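Local atomic coordinates of sulfotransferase (Mus musculus, PDB entry 5X2B), a protein that probably catalyses sulfuryl transfer to an acceptor molecule, as other members of its cytosolic sulfotransferase family do, and binds adenosine-3'-5'-diphosphate and calcium ions. Residues V36-S41 against G144-G149; F171-K176 against G240-W245; C102-I107 against K165-I170. All coordinates share one frame; numbering follows the deposited sequence.

Interaction 1 (V36-S41 against G144-G149). With A3P (adenosine-3'-5'-diphosphate), chain V.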
loop_
_atom_site.group_PDB
_atom_site.type_symbol
_atom_site.label_atom_id
_atom_site.label_comp_id
_atom_site.label_asym_id
_atom_site.label_seq_id
_atom_site.Cartn_x
_atom_site.Cartn_y
_atom_site.Cartn_z
ATOM N N VAL D 36 1.573 4.985 2.348
ATOM C CA VAL D 36 0.375 4.744 1.578
ATOM C C VAL D 36 0.605 3.886 0.356
ATOM O O VAL D 36 1.649 3.922 -0.262
ATOM C CB VAL D 36 -0.253 6.059 1.200
ATOM C CG1 VAL D 36 -1.693 5.846 0.661
ATOM C CG2 VAL D 36 -0.214 6.972 2.427
ATOM N N SER D 37 -0.398 3.089 0.039
ATOM C CA SER D 37 -0.333 2.290 -1.143
ATOM C C SER D 37 -1.711 1.865 -1.629
ATOM O O SER D 37 -2.679 1.759 -0.875
ATOM C CB SER D 37 0.489 1.043 -0.862
ATOM O OG SER D 37 -0.142 0.307 0.170
ATOM N N TYR D 38 -1.749 1.575 -2.916
ATOM C CA TYR D 38 -2.803 0.745 -3.437
ATOM C C TYR D 38 -2.434 -0.659 -3.102
ATOM O O TYR D 38 -1.273 -1.025 -3.181
ATOM C CB TYR D 38 -2.899 0.844 -4.928
ATOM C CG TYR D 38 -4.099 0.133 -5.404
ATOM C CD1 TYR D 38 -5.310 0.755 -5.383
ATOM C CD2 TYR D 38 -4.020 -1.180 -5.856
ATOM C CE1 TYR D 38 -6.438 0.136 -5.837
ATOM C CE2 TYR D 38 -5.129 -1.829 -6.320
ATOM C CZ TYR D 38 -6.348 -1.158 -6.310
ATOM O OH TYR D 38 -7.480 -1.761 -6.744
ATOM N N PRO D 39 -3.419 -1.483 -2.781
ATOM C CA PRO D 39 -3.106 -2.823 -2.291
ATOM C C PRO D 39 -2.289 -3.662 -3.304
ATOM O O PRO D 39 -2.282 -3.418 -4.519
ATOM C CB PRO D 39 -4.497 -3.428 -2.045
ATOM C CG PRO D 39 -5.413 -2.286 -1.924
ATOM C CD PRO D 39 -4.869 -1.246 -2.851
ATOM N N LYS D 40 -1.609 -4.667 -2.760
ATOM C CA LYS D 40 -0.654 -5.560 -3.477
ATOM C C LYS D 40 0.536 -4.854 -4.156
ATOM O O LYS D 40 0.983 -5.273 -5.219
ATOM C CB LYS D 40 -1.368 -6.438 -4.497
ATOM C CG LYS D 40 -2.633 -7.094 -4.004
ATOM C CD LYS D 40 -2.512 -7.716 -2.605
ATOM C CE LYS D 40 -1.399 -8.730 -2.500
ATOM N NZ LYS D 40 -1.309 -9.279 -1.136
ATOM N N SER D 41 1.066 -3.812 -3.518
ATOM C CA SER D 41 2.024 -2.917 -4.162
ATOM C C SER D 41 3.278 -2.577 -3.284
ATOM O O SER D 41 4.101 -1.750 -3.702
ATOM C CB SER D 41 1.285 -1.639 -4.633
ATOM O OG SER D 41 0.037 -1.935 -5.280
ATOM N N GLY D 144 -12.644 -1.463 -11.598
ATOM C CA GLY D 144 -12.448 -0.887 -10.277
ATOM C C GLY D 144 -13.446 -1.371 -9.227
ATOM O O GLY D 144 -13.744 -0.651 -8.275
ATOM N N ASP D 145 -13.970 -2.586 -9.376
ATOM C CA ASP D 145 -14.887 -3.120 -8.358
ATOM C C ASP D 145 -14.205 -4.192 -7.535
ATOM O O ASP D 145 -14.726 -5.287 -7.330
ATOM C CB ASP D 145 -16.188 -3.613 -8.980
ATOM C CG ASP D 145 -16.987 -2.488 -9.576
ATOM O OD1 ASP D 145 -16.888 -1.352 -9.062
ATOM O OD2 ASP D 145 -17.694 -2.718 -10.579
ATOM N N VAL D 146 -13.023 -3.826 -7.057
ATOM C CA VAL D 146 -12.204 -4.636 -6.166
ATOM C C VAL D 146 -12.006 -3.840 -4.884
ATOM O O VAL D 146 -12.286 -2.628 -4.858
ATOM C CB VAL D 146 -10.843 -4.949 -6.822
ATOM C CG1 VAL D 146 -10.994 -6.031 -7.837
ATOM C CG2 VAL D 146 -10.251 -3.722 -7.462
ATOM N N VAL D 147 -11.553 -4.472 -3.809
ATOM C CA VAL D 147 -11.423 -3.692 -2.590
ATOM C C VAL D 147 -10.528 -2.506 -2.894
ATOM O O VAL D 147 -9.600 -2.626 -3.706
ATOM C CB VAL D 147 -10.861 -4.458 -1.396
ATOM C CG1 VAL D 147 -11.968 -5.158 -0.663
ATOM C CG2 VAL D 147 -9.754 -5.400 -1.830
ATOM N N TYR D 148 -10.821 -1.390 -2.213
ATOM C CA TYR D 148 -10.282 -0.032 -2.479
ATOM C C TYR D 148 -10.347 0.491 -3.898
ATOM O O TYR D 148 -9.848 1.572 -4.155
ATOM C CB TYR D 148 -8.862 0.107 -2.006
ATOM C CG TYR D 148 -8.742 -0.238 -0.558
ATOM C CD1 TYR D 148 -8.862 0.739 0.432
ATOM C CD2 TYR D 148 -8.565 -1.559 -0.172
ATOM C CE1 TYR D 148 -8.769 0.396 1.774
ATOM C CE2 TYR D 148 -8.464 -1.907 1.136
ATOM C CZ TYR D 148 -8.561 -0.938 2.094
ATOM O OH TYR D 148 -8.448 -1.352 3.367
ATOM N N GLY D 149 -10.961 -0.261 -4.799
ATOM C CA GLY D 149 -11.330 0.245 -6.114
ATOM C C GLY D 149 -10.248 0.384 -7.183
ATOM O O GLY D 149 -9.290 -0.408 -7.261
HETATM P P1 A3P V . 3.116 -11.312 -4.984
HETATM O O1P A3P V . 4.159 -12.227 -4.540
HETATM O O2P A3P V . 1.844 -11.897 -4.864
HETATM O O3P A3P V . 3.321 -10.846 -6.286
HETATM P P2 A3P V . 1.313 -5.785 0.066
HETATM O O4P A3P V . 0.143 -6.650 0.228
HETATM O O5P A3P V . 0.997 -4.502 -0.424
HETATM O O6P A3P V . 2.224 -5.776 1.224
HETATM O "O5'" A3P V . 2.139 -6.515 -1.100
HETATM C "C5'" A3P V . 2.302 -7.930 -1.303
HETATM C "C4'" A3P V . 3.018 -8.282 -2.577
HETATM O "O4'" A3P V . 4.333 -7.890 -2.397
HETATM C "C3'" A3P V . 3.058 -9.755 -2.818
HETATM O "O3'" A3P V . 3.251 -9.962 -4.203
HETATM C "C2'" A3P V . 4.282 -10.148 -2.065
HETATM O "O2'" A3P V . 4.783 -11.397 -2.487
HETATM C "C1'" A3P V . 5.180 -8.996 -2.379
HETATM N N9 A3P V . 6.269 -8.851 -1.412
HETATM C C8 A3P V . 6.153 -8.967 -0.098
HETATM N N7 A3P V . 7.294 -8.780 0.509
HETATM C C5 A3P V . 8.211 -8.558 -0.381
HETATM C C6 A3P V . 9.655 -8.285 -0.356
HETATM N N6 A3P V . 10.358 -8.249 0.792
HETATM N N1 A3P V . 10.249 -8.086 -1.522
HETATM C C2 A3P V . 9.590 -8.129 -2.665
HETATM N N3 A3P V . 8.288 -8.354 -2.743
HETATM C C4 A3P V . 7.538 -8.572 -1.662
#

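Interaction 2 (F171-K176 against G240-W245). With A3P (adenosine-3'-5'-diphosphate), chain V.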
loop_
_atom_site.group_PDB
_atom_site.type_symbol
_atom_site.label_atom_id
_atom_site.label_comp_id
_atom_site.label_asym_id
_atom_site.label_seq_id
_atom_site.Cartn_x
_atom_site.Cartn_y
_atom_site.Cartn_z
ATOM N N PHE D 171 8.836 3.032 -5.898
ATOM C CA PHE D 171 8.390 1.926 -6.761
ATOM C C PHE D 171 8.790 0.554 -6.265
ATOM O O PHE D 171 9.917 0.337 -5.859
ATOM C CB PHE D 171 8.927 2.095 -8.179
ATOM C CG PHE D 171 8.348 3.259 -8.901
ATOM C CD1 PHE D 171 7.303 3.103 -9.814
ATOM C CD2 PHE D 171 8.829 4.513 -8.644
ATOM C CE1 PHE D 171 6.766 4.174 -10.438
ATOM C CE2 PHE D 171 8.304 5.578 -9.282
ATOM C CZ PHE D 171 7.262 5.416 -10.177
ATOM N N TYR D 172 7.859 -0.378 -6.335
ATOM C CA TYR D 172 8.115 -1.750 -5.972
ATOM C C TYR D 172 9.279 -2.262 -6.773
ATOM O O TYR D 172 10.246 -2.822 -6.266
ATOM C CB TYR D 172 6.884 -2.550 -6.330
ATOM C CG TYR D 172 7.009 -4.005 -6.046
ATOM C CD1 TYR D 172 6.551 -4.532 -4.858
ATOM C CD2 TYR D 172 7.608 -4.858 -6.949
ATOM C CE1 TYR D 172 6.675 -5.898 -4.580
ATOM C CE2 TYR D 172 7.727 -6.204 -6.684
ATOM C CZ TYR D 172 7.257 -6.717 -5.483
ATOM O OH TYR D 172 7.367 -8.053 -5.174
ATOM N N GLU D 173 9.147 -2.075 -8.065
ATOM C CA GLU D 173 10.115 -2.574 -9.005
ATOM C C GLU D 173 11.499 -1.998 -8.651
ATOM O O GLU D 173 12.526 -2.674 -8.704
ATOM C CB GLU D 173 9.651 -2.200 -10.417
ATOM C CG GLU D 173 8.374 -2.929 -10.883
ATOM C CD GLU D 173 7.114 -2.371 -10.283
ATOM O OE1 GLU D 173 7.153 -1.269 -9.694
ATOM O OE2 GLU D 173 6.075 -3.029 -10.370
ATOM N N GLU D 174 11.533 -0.745 -8.245
ATOM C CA GLU D 174 12.813 -0.121 -7.922
ATOM C C GLU D 174 13.330 -0.576 -6.571
ATOM O O GLU D 174 14.537 -0.652 -6.366
ATOM C CB GLU D 174 12.682 1.384 -8.023
ATOM C CG GLU D 174 12.897 2.194 -6.791
ATOM C CD GLU D 174 12.708 3.687 -7.092
ATOM O OE1 GLU D 174 11.902 4.364 -6.413
ATOM O OE2 GLU D 174 13.380 4.169 -8.034
ATOM N N MET D 175 12.400 -0.931 -5.687
ATOM C CA MET D 175 12.698 -1.616 -4.437
ATOM C C MET D 175 13.186 -3.017 -4.674
ATOM O O MET D 175 13.972 -3.541 -3.880
ATOM C CB MET D 175 11.440 -1.762 -3.624
ATOM C CG MET D 175 10.864 -0.462 -3.206
ATOM S SD MET D 175 11.006 -0.340 -1.422
ATOM C CE MET D 175 9.680 -1.443 -0.900
ATOM N N LYS D 176 12.638 -3.631 -5.725
ATOM C CA LYS D 176 13.142 -4.883 -6.301
ATOM C C LYS D 176 14.442 -4.693 -7.073
ATOM O O LYS D 176 15.304 -5.565 -7.076
ATOM C CB LYS D 176 12.099 -5.474 -7.252
ATOM C CG LYS D 176 10.864 -5.958 -6.538
ATOM C CD LYS D 176 11.187 -7.157 -5.707
ATOM C CE LYS D 176 11.733 -8.252 -6.572
ATOM N NZ LYS D 176 11.898 -9.528 -5.832
ATOM N N GLY D 240 6.442 -12.491 -4.845
ATOM C CA GLY D 240 7.306 -11.329 -4.631
ATOM C C GLY D 240 8.346 -10.985 -5.692
ATOM O O GLY D 240 9.493 -10.723 -5.341
ATOM N N VAL D 241 7.969 -10.988 -6.977
ATOM C CA VAL D 241 8.875 -10.561 -8.043
ATOM C C VAL D 241 8.229 -9.503 -8.958
ATOM O O VAL D 241 7.089 -9.117 -8.738
ATOM C CB VAL D 241 9.355 -11.773 -8.895
ATOM C CG1 VAL D 241 8.235 -12.279 -9.815
ATOM C CG2 VAL D 241 10.622 -11.433 -9.700
ATOM N N VAL D 242 8.993 -9.004 -9.931
ATOM C CA VAL D 242 8.490 -8.093 -10.951
ATOM C C VAL D 242 8.225 -8.911 -12.187
ATOM O O VAL D 242 9.155 -9.476 -12.749
ATOM C CB VAL D 242 9.511 -6.976 -11.299
ATOM C CG1 VAL D 242 9.048 -6.176 -12.497
ATOM C CG2 VAL D 242 9.715 -6.051 -10.109
ATOM N N GLY D 243 6.959 -9.032 -12.589
ATOM C CA GLY D 243 6.648 -9.662 -13.860
ATOM C C GLY D 243 5.863 -10.978 -13.929
ATOM O O GLY D 243 5.879 -11.653 -14.961
ATOM N N ASP D 244 5.167 -11.374 -12.878
ATOM C CA ASP D 244 4.475 -12.647 -12.952
ATOM C C ASP D 244 3.394 -12.618 -14.008
ATOM O O ASP D 244 3.080 -13.634 -14.607
ATOM C CB ASP D 244 3.883 -13.009 -11.622
ATOM C CG ASP D 244 3.576 -14.441 -11.526
ATOM O OD1 ASP D 244 4.086 -15.233 -12.352
ATOM O OD2 ASP D 244 2.832 -14.765 -10.589
ATOM N N TRP D 245 2.896 -11.423 -14.298
ATOM C CA TRP D 245 1.727 -11.247 -15.129
ATOM C C TRP D 245 1.796 -11.839 -16.530
ATOM O O TRP D 245 0.779 -12.245 -17.114
ATOM C CB TRP D 245 1.450 -9.767 -15.222
ATOM C CG TRP D 245 2.371 -9.013 -16.065
ATOM C CD1 TRP D 245 3.443 -8.286 -15.662
ATOM C CD2 TRP D 245 2.278 -8.855 -17.485
ATOM N NE1 TRP D 245 4.032 -7.668 -16.751
ATOM C CE2 TRP D 245 3.333 -8.013 -17.881
ATOM C CE3 TRP D 245 1.395 -9.342 -18.462
ATOM C CZ2 TRP D 245 3.545 -7.666 -19.217
ATOM C CZ3 TRP D 245 1.600 -8.987 -19.785
ATOM C CH2 TRP D 245 2.662 -8.158 -20.150
HETATM P P1 A3P V . 3.116 -11.312 -4.984
HETATM O O1P A3P V . 4.159 -12.227 -4.540
HETATM O O2P A3P V . 1.844 -11.897 -4.864
HETATM O O3P A3P V . 3.321 -10.846 -6.286
HETATM P P2 A3P V . 1.313 -5.785 0.066
HETATM O O4P A3P V . 0.143 -6.650 0.228
HETATM O O5P A3P V . 0.997 -4.502 -0.424
HETATM O O6P A3P V . 2.224 -5.776 1.224
HETATM O "O5'" A3P V . 2.139 -6.515 -1.100
HETATM C "C5'" A3P V . 2.302 -7.930 -1.303
HETATM C "C4'" A3P V . 3.018 -8.282 -2.577
HETATM O "O4'" A3P V . 4.333 -7.890 -2.397
HETATM C "C3'" A3P V . 3.058 -9.755 -2.818
HETATM O "O3'" A3P V . 3.251 -9.962 -4.203
HETATM C "C2'" A3P V . 4.282 -10.148 -2.065
HETATM O "O2'" A3P V . 4.783 -11.397 -2.487
HETATM C "C1'" A3P V . 5.180 -8.996 -2.379
HETATM N N9 A3P V . 6.269 -8.851 -1.412
HETATM C C8 A3P V . 6.153 -8.967 -0.098
HETATM N N7 A3P V . 7.294 -8.780 0.509
HETATM C C5 A3P V . 8.211 -8.558 -0.381
HETATM C C6 A3P V . 9.655 -8.285 -0.356
HETATM N N6 A3P V . 10.358 -8.249 0.792
HETATM N N1 A3P V . 10.249 -8.086 -1.522
HETATM C C2 A3P V . 9.590 -8.129 -2.665
HETATM N N3 A3P V . 8.288 -8.354 -2.743
HETATM C C4 A3P V . 7.538 -8.572 -1.662
#

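Interaction 3 (C102-I107 against K165-I170). With CA (calcium ion), chain X.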
loop_
_atom_site.group_PDB
_atom_site.type_symbol
_atom_site.label_atom_id
_atom_site.label_comp_id
_atom_site.label_asym_id
_atom_site.label_seq_id
_atom_site.Cartn_x
_atom_site.Cartn_y
_atom_site.Cartn_z
ATOM N N CYS D 102 1.725 16.086 6.912
ATOM C CA CYS D 102 2.649 15.107 7.466
ATOM C C CYS D 102 3.390 14.384 6.351
ATOM O O CYS D 102 2.962 14.387 5.226
ATOM C CB CYS D 102 1.853 14.098 8.230
ATOM S SG CYS D 102 0.411 14.862 8.863
ATOM N N LYS D 103 4.479 13.724 6.665
ATOM C CA LYS D 103 5.197 12.979 5.650
ATOM C C LYS D 103 4.354 11.874 5.087
ATOM O O LYS D 103 3.703 11.143 5.828
ATOM C CB LYS D 103 6.477 12.345 6.210
ATOM C CG LYS D 103 7.542 13.326 6.550
ATOM C CD LYS D 103 8.435 13.708 5.378
ATOM C CE LYS D 103 9.500 14.666 5.902
ATOM N NZ LYS D 103 10.378 15.257 4.870
ATOM N N ILE D 104 4.389 11.759 3.763
ATOM C CA ILE D 104 3.694 10.694 3.054
ATOM C C ILE D 104 4.637 9.917 2.182
ATOM O O ILE D 104 5.348 10.490 1.380
ATOM C CB ILE D 104 2.661 11.173 2.028
ATOM C CG1 ILE D 104 1.819 12.329 2.548
ATOM C CG2 ILE D 104 1.809 9.970 1.613
ATOM C CD1 ILE D 104 0.908 11.931 3.681
ATOM N N ILE D 105 4.584 8.607 2.336
ATOM C CA ILE D 105 5.280 7.704 1.483
ATOM C C ILE D 105 4.278 6.845 0.744
ATOM O O ILE D 105 3.542 6.042 1.354
ATOM C CB ILE D 105 6.150 6.759 2.291
ATOM C CG1 ILE D 105 7.263 7.539 2.959
ATOM C CG2 ILE D 105 6.735 5.684 1.368
ATOM C CD1 ILE D 105 8.170 6.660 3.780
ATOM N N TYR D 106 4.245 7.018 -0.578
ATOM C CA TYR D 106 3.244 6.344 -1.419
ATOM C C TYR D 106 3.960 5.302 -2.237
ATOM O O TYR D 106 4.767 5.655 -3.106
ATOM C CB TYR D 106 2.498 7.323 -2.350
ATOM C CG TYR D 106 1.383 6.655 -3.143
ATOM C CD1 TYR D 106 1.607 6.192 -4.429
ATOM C CD2 TYR D 106 0.130 6.474 -2.607
ATOM C CE1 TYR D 106 0.603 5.563 -5.147
ATOM C CE2 TYR D 106 -0.853 5.842 -3.286
ATOM C CZ TYR D 106 -0.621 5.391 -4.560
ATOM O OH TYR D 106 -1.594 4.769 -5.294
ATOM N N ILE D 107 3.689 4.025 -1.956
ATOM C CA ILE D 107 4.327 2.995 -2.741
ATOM C C ILE D 107 3.407 2.476 -3.876
ATOM O O ILE D 107 2.242 2.189 -3.677
ATOM C CB ILE D 107 4.979 1.922 -1.830
ATOM C CG1 ILE D 107 5.683 0.903 -2.719
ATOM C CG2 ILE D 107 3.987 1.356 -0.794
ATOM C CD1 ILE D 107 6.693 0.045 -1.981
ATOM N N LYS D 165 5.798 18.415 -1.421
ATOM C CA LYS D 165 7.107 18.287 -0.784
ATOM C C LYS D 165 7.137 17.214 0.271
ATOM O O LYS D 165 8.119 16.503 0.407
ATOM C CB LYS D 165 7.485 19.614 -0.122
ATOM C CG LYS D 165 6.971 19.815 1.329
ATOM C CD LYS D 165 6.236 21.146 1.505
ATOM C CE LYS D 165 7.027 22.193 2.290
ATOM N NZ LYS D 165 6.781 22.093 3.774
ATOM N N ASN D 166 6.062 17.142 1.041
ATOM C CA ASN D 166 5.956 16.139 2.041
ATOM C C ASN D 166 5.429 14.864 1.418
ATOM O O ASN D 166 5.078 13.936 2.129
ATOM C CB ASN D 166 4.998 16.588 3.086
ATOM C CG ASN D 166 3.674 16.826 2.520
ATOM O OD1 ASN D 166 3.506 17.728 1.705
ATOM N ND2 ASN D 166 2.705 16.006 2.914
ATOM N N VAL D 167 5.407 14.785 0.094
ATOM C CA VAL D 167 5.037 13.533 -0.519
ATOM C C VAL D 167 6.119 12.885 -1.357
ATOM O O VAL D 167 6.623 13.496 -2.274
ATOM C CB VAL D 167 3.891 13.686 -1.430
ATOM C CG1 VAL D 167 3.613 12.336 -2.087
ATOM C CG2 VAL D 167 2.710 14.121 -0.684
ATOM N N LEU D 168 6.402 11.604 -1.087
ATOM C CA LEU D 168 7.441 10.865 -1.800
ATOM C C LEU D 168 6.971 9.557 -2.427
ATOM O O LEU D 168 6.429 8.688 -1.768
ATOM C CB LEU D 168 8.616 10.543 -0.880
ATOM C CG LEU D 168 9.660 9.550 -1.420
ATOM C CD1 LEU D 168 10.644 10.185 -2.377
ATOM C CD2 LEU D 168 10.398 8.942 -0.246
ATOM N N PHE D 169 7.242 9.419 -3.716
ATOM C CA PHE D 169 6.854 8.243 -4.446
ATOM C C PHE D 169 7.978 7.255 -4.520
ATOM O O PHE D 169 9.117 7.614 -4.794
ATOM C CB PHE D 169 6.403 8.635 -5.853
ATOM C CG PHE D 169 4.935 8.898 -5.952
ATOM C CD1 PHE D 169 4.368 10.010 -5.349
ATOM C CD2 PHE D 169 4.100 8.033 -6.623
ATOM C CE1 PHE D 169 2.996 10.253 -5.427
ATOM C CE2 PHE D 169 2.699 8.280 -6.693
ATOM C CZ PHE D 169 2.170 9.377 -6.093
ATOM N N ILE D 170 7.632 5.996 -4.285
ATOM C CA ILE D 170 8.570 4.901 -4.359
ATOM C C ILE D 170 7.982 3.767 -5.172
ATOM O O ILE D 170 6.771 3.538 -5.102
ATOM C CB ILE D 170 8.844 4.356 -2.962
ATOM C CG1 ILE D 170 9.557 5.416 -2.106
ATOM C CG2 ILE D 170 9.634 3.067 -3.066
ATOM C CD1 ILE D 170 10.997 5.623 -2.442
HETATM CA CA CA X . 7.221 14.931 -3.524
#

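Interaction 1 (V36-S41 against G144-G149)
The two backbones make no strand pairing here; they come nearest where the CA atoms of Tyr38 and Tyr148 stand 7.6 Å apart. Residues 36-41 lead from strand 33-37 into the P-loop-like turn of the sulfotransferase fold, the phosphosulfate-binding loop with its Tyr-Pro-Lys-Ser-Gly sequence. Residues 146-149 form a type II beta turn, closed by Gly149 N to Val146 O at 2.7 Å.

Tyr38 makes the main bridge. Its CG lies anti to the backbone N (chi1 -172°), and this carries the phenol out of the loop to the turn. The hydroxyl donates to Gly149 O, which sits at the ring edge, near the ring plane. The modelled OH to O distance of 2.3 Å is too short to trust, so the bond length is doubtful. The Val146 side chain crosses Tyr38 at about a right angle, its CG2 3.5 Å from Tyr38 OH. Pro39 CD packs over one face of the Tyr38 ring, toward its rim. Trp151 and His154 meet the same ring edge-to-face, so helix 151-159 also borders the phenol.

A second, apolar touch joins Pro39 CG to Tyr148 CD2 at 3.7 Å. The Tyr148 ring also meets His87 edge-to-face.

The same loop holds the 5'-phosphate of the nucleotide through Lys40 and Ser41. Lys40 bends at chi2 and chi3, which curls its chain back to the phosphate, and Tyr121 makes a cation-pi contact with Lys40. The Lys40 NZ bond to A3P O4P is weak, at 3.3 Å. Ser41 uses its backbone instead: its N donates to A3P O5P over 3.2 Å, with an N-H...O angle of 142°.

Interaction 2 (F171-K176 against G240-W245)
Tyr172 and Lys176 reach from one side of helix 172-177 to Gly240, and the Val242 side chain lies alongside both, running the other way. The phenol of Tyr172 has CG anti to the backbone N (chi1 178°), which extends the ring away from the helix and sets its hydroxyl between the adenine and the Gly240 backbone. Its OH lies 2.6 Å from A3P N3, but the bond is weak in geometry. Gly240 C stands at the ring edge, near the ring plane. Val242 CG2 lies in that plane too, 4.0 Å from Tyr172 CE2. Arg109 makes a cation-pi contact with the ring, and Trp45 meets it edge-to-face.

Lys176 bends at chi2 and chi3 and folds its chain back toward the nucleotide. Its CD rests 3.6 Å from A3P C2. Its NZ donates to Gly240 O at 2.7 Å, in the carbonyl plane, with a C=O...N angle of 150°. A leucine in its place has no amine for Gly240 O, which would probably be left without this charged partner, and the Gly240 backbone would be likely to sit less firmly beside the adenine.

Residues 240-245 continue the Arg-Lys-Gly...Gly-Asp-Trp signature of cytosolic sulfotransferases, which lines the 3'-phosphate site. Arg238 and Lys239 bind the nucleotide just before it. Gly240 N donates to A3P O1P of the 3'-phosphate with an N-H...O angle of 170°, though the modelled length is doubtfully short.

Val242 also packs on the helix. Its CG2 touches Glu173 CG at 3.5 Å and Lys176 CG at 3.8 Å, and the Glu173 chain crosses it at about a right angle. The Glu173 carboxylate lies beyond, where OE2 accepts a hydrogen bond from Asn110 N.

Interaction 3 (C102-I107 against K165-I170)
Phe169 lays one ring face against Tyr106: Tyr106 CB sits over the ring centre, 4.2 Å from the centroid and 8° off the normal. The two side chains run side by side in the same direction, with ring planes inclined at 43°. Trp158 stacks on Tyr106, and the Tyr106 hydroxyl is hydrogen-bonded to His154. Beside them on this face, Ile104 CG1 meets Val167 CG2 at 3.8 Å. Ile105, Ile107, Leu168 and Ile170 occupy the other face, where helix 179-190 packs.

The backbones form a parallel ladder. Ile104 N donates to Asn166 O, Leu168 N to Ile104 O, Tyr106 N to Leu168 O, and Ile170 N to Tyr106 O, at 2.8 to 3.1 Å. Asn166 extends it before strand 167-171 begins: its ND2 donates to Cys102 O over 2.8 Å, from 36° above the carbonyl plane.

Val167 O points out of the ladder and binds a calcium ion, with Lys162 O and Asp164 O. Strands 103-108 and 167-171, joined through intervening helices, are parallel neighbours at one edge of the central sheet, as in the P-loop-type sulfotransferase fold.

How the interactions relate
All three contacts lie in one sulfotransferase domain, with centres about 16 to 19 Å apart. Interactions 1 and 3 meet in the parallel sheet: strand 33-37 pairs with strand 103-108, which in turn pairs with strand 167-171. Their segments alternate along the chain. Interaction 2 opens after both have closed; its helix 172-177 follows strand 167-171 directly, and Met175 packs on Ile107 and Ile170 of interaction 3. Interactions 1 and 2 hold the same nucleotide at different points. The loop after strand 33-37 takes the 5'-phosphate, while Tyr172 and Gly240 meet the adenine and the 3'-phosphate. Interactions 1 and 2 thus line the pocket, while interaction 3 pairs strands that lead up to it.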